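Local coordinates for protein LacI family sugar-binding transcriptional regulator (Enterococcus faecalis V583, PDB 4RK0) that binds ribose between its two lobes and, as a LacI-family regulator, probably represses transcription by binding DNA, at residues Phe90-Gln95 against Gly100-Val105. Residues are numbered along the deposited sequence; the frame is centred on the assembly and turned at random.
With RIB (alpha-D-ribofuranose), chain E.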
loop_
_atom_site.group_PDB
_atom_site.type_symbol
_atom_site.label_atom_id
_atom_site.label_comp_id
_atom_site.label_asym_id
_atom_site.label_seq_id
_atom_site.Cartn_x
_atom_site.Cartn_y
_atom_site.Cartn_z
ATOM N N PHE A 90 -21.352 -13.021 7.171
ATOM C CA PHE A 90 -20.513 -12.219 6.294
ATOM C C PHE A 90 -21.071 -10.814 6.077
ATOM O O PHE A 90 -22.191 -10.487 6.448
ATOM C CB PHE A 90 -20.354 -12.923 4.946
ATOM C CG PHE A 90 -21.626 -12.963 4.127
ATOM C CD1 PHE A 90 -22.549 -13.979 4.290
ATOM C CD2 PHE A 90 -21.904 -11.969 3.224
ATOM C CE1 PHE A 90 -23.726 -13.990 3.550
ATOM C CE2 PHE A 90 -23.065 -11.973 2.481
ATOM C CZ PHE A 90 -23.993 -12.990 2.645
ATOM N N ILE A 91 -20.246 -9.965 5.471
ATOM C CA ILE A 91 -20.612 -8.609 5.176
ATOM C C ILE A 91 -19.898 -8.227 3.865
ATOM O O ILE A 91 -18.806 -8.698 3.616
ATOM C CB ILE A 91 -20.236 -7.659 6.350
ATOM C CG1 ILE A 91 -20.741 -6.244 6.096
ATOM C CG2 ILE A 91 -18.737 -7.697 6.644
ATOM C CD1 ILE A 91 -20.890 -5.456 7.395
ATOM N N VAL A 92 -20.596 -7.469 3.039
ATOM C CA VAL A 92 -20.109 -7.039 1.727
ATOM C C VAL A 92 -19.926 -5.513 1.657
ATOM O O VAL A 92 -20.542 -4.727 2.378
ATOM C CB VAL A 92 -21.022 -7.509 0.557
ATOM C CG1 VAL A 92 -21.315 -9.000 0.659
ATOM C CG2 VAL A 92 -22.296 -6.687 0.417
ATOM N N LEU A 93 -19.048 -5.099 0.769
ATOM C CA LEU A 93 -18.771 -3.725 0.587
ATOM C C LEU A 93 -17.989 -3.568 -0.701
ATOM O O LEU A 93 -17.542 -4.546 -1.328
ATOM C CB LEU A 93 -17.931 -3.172 1.748
ATOM C CG LEU A 93 -16.508 -3.681 1.880
ATOM C CD1 LEU A 93 -15.680 -2.690 2.731
ATOM C CD2 LEU A 93 -16.421 -5.090 2.409
ATOM N N ASP A 94 -17.864 -2.310 -1.061
ATOM C CA ASP A 94 -16.991 -1.853 -2.127
ATOM C C ASP A 94 -17.379 -2.497 -3.469
ATOM O O ASP A 94 -18.516 -2.290 -3.925
ATOM C CB ASP A 94 -15.533 -2.098 -1.776
ATOM C CG ASP A 94 -14.610 -1.116 -2.526
ATOM O OD1 ASP A 94 -14.814 0.114 -2.392
ATOM O OD2 ASP A 94 -13.765 -1.560 -3.303
ATOM N N GLN A 95 -16.461 -3.225 -4.105
ATOM C CA GLN A 95 -16.725 -3.832 -5.436
ATOM C C GLN A 95 -17.676 -5.004 -5.374
ATOM O O GLN A 95 -18.151 -5.413 -6.414
ATOM C CB GLN A 95 -15.450 -4.321 -6.112
ATOM C CG GLN A 95 -14.448 -3.177 -6.237
ATOM C CD GLN A 95 -13.242 -3.518 -7.096
ATOM O OE1 GLN A 95 -13.161 -4.579 -7.696
ATOM N NE2 GLN A 95 -12.305 -2.601 -7.157
ATOM N N GLY A 100 -29.040 -7.594 -0.800
ATOM C CA GLY A 100 -30.019 -7.013 0.127
ATOM C C GLY A 100 -30.504 -7.949 1.225
ATOM O O GLY A 100 -31.321 -7.548 2.059
ATOM N N PHE A 101 -30.024 -9.195 1.219
ATOM C CA PHE A 101 -30.209 -10.113 2.355
ATOM C C PHE A 101 -28.866 -10.393 3.035
ATOM O O PHE A 101 -28.459 -11.528 3.252
ATOM C CB PHE A 101 -30.907 -11.389 1.893
ATOM C CG PHE A 101 -32.382 -11.200 1.660
ATOM C CD1 PHE A 101 -32.842 -10.582 0.499
ATOM C CD2 PHE A 101 -33.310 -11.601 2.618
ATOM C CE1 PHE A 101 -34.197 -10.389 0.289
ATOM C CE2 PHE A 101 -34.667 -11.412 2.412
ATOM C CZ PHE A 101 -35.111 -10.805 1.246
ATOM N N SER A 102 -28.160 -9.316 3.324
ATOM C CA SER A 102 -26.939 -9.404 4.063
ATOM C C SER A 102 -26.640 -8.032 4.626
ATOM O O SER A 102 -27.288 -7.031 4.304
ATOM C CB SER A 102 -25.777 -9.889 3.194
ATOM O OG SER A 102 -25.393 -8.906 2.262
ATOM N N ASP A 103 -25.644 -8.027 5.485
ATOM C CA ASP A 103 -25.056 -6.803 5.902
ATOM C C ASP A 103 -24.215 -6.246 4.752
ATOM O O ASP A 103 -23.689 -7.007 3.936
ATOM C CB ASP A 103 -24.141 -7.058 7.115
ATOM C CG ASP A 103 -24.922 -7.405 8.365
ATOM O OD1 ASP A 103 -26.122 -7.097 8.420
ATOM O OD2 ASP A 103 -24.324 -7.975 9.296
ATOM N N ALA A 104 -24.094 -4.927 4.722
ATOM C CA ALA A 104 -23.254 -4.207 3.746
ATOM C C ALA A 104 -22.917 -2.802 4.234
ATOM O O ALA A 104 -23.731 -2.123 4.863
ATOM C CB ALA A 104 -23.952 -4.118 2.391
ATOM N N VAL A 105 -21.713 -2.343 3.931
ATOM C CA VAL A 105 -21.378 -0.936 4.204
ATOM C C VAL A 105 -20.899 -0.303 2.908
ATOM O O VAL A 105 -19.883 -0.726 2.382
ATOM C CB VAL A 105 -20.264 -0.816 5.239
ATOM C CG1 VAL A 105 -20.157 0.645 5.677
ATOM C CG2 VAL A 105 -20.554 -1.726 6.425
HETATM O O5 RIB E . -9.187 3.047 -5.467
HETATM C C5 RIB E . -9.604 1.691 -5.480
HETATM C C4 RIB E . -11.006 1.726 -5.910
HETATM O O4 RIB E . -11.592 0.417 -6.128
HETATM C C3 RIB E . -11.534 2.497 -4.717
HETATM O O3 RIB E . -12.032 3.695 -5.314
HETATM C C2 RIB E . -12.516 1.479 -4.130
HETATM O O2 RIB E . -13.763 2.062 -3.841
HETATM C C1 RIB E . -12.542 0.257 -5.064
HETATM O O1 RIB E . -13.859 -0.106 -5.442
HETATM O O HOH W 1 -22.225 -9.298 9.089
HETATM O O HOH W 2 -18.253 0.222 0.237
#
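I91 slants across D103, its CD1 and CG1 touching the CB of D103 (CD1 at 3.6 Å), and CD1 also meets CG2 of V105. With CG1 trans to the backbone N (chi1 -175°) and the chain extended beyond it, CD1 reaches D103 and V105. I91, D103 and V105 share one face of the sheet, and helix 233-249 packs on I91 and V105 there. On the other face, CG2 of V92 meets CB of A104 at 3.6 Å. The F90 ring presents CE2 and CZ obliquely to CB of S102, with CE2 at 3.5 Å. Helix 76-86 packs on both F90 and S102.

Two backbone bonds join the parallel strands. V92 N donates to D103 O at 3.3 Å, and V105 N donates to V92 O at 3.1 Å. D103 O also accepts from S102 OG. The two donors come from opposite faces of the carbonyl plane, so this oxygen is gripped from both sides. A water links F90 O to D103 OD2. The carboxylate is held further by E256 N at OD1 and by a salt bridge from R247 to OD2. A second water bridges D94 N and V105 O.

In the loop that follows, D94 OD1 accepts from ribose O2 at 2.6 Å. Q95 NE2 donates to the ring oxygen O4 at 3.3 Å. R143, N139, N186, D214 and Q231 also hydrogen-bond the sugar. Parallel strands in the core of a lobe, with sugar-binding residues on the loop after a strand's C-terminal end, are characteristic of the periplasmic binding protein-like fold of LacI-family regulators.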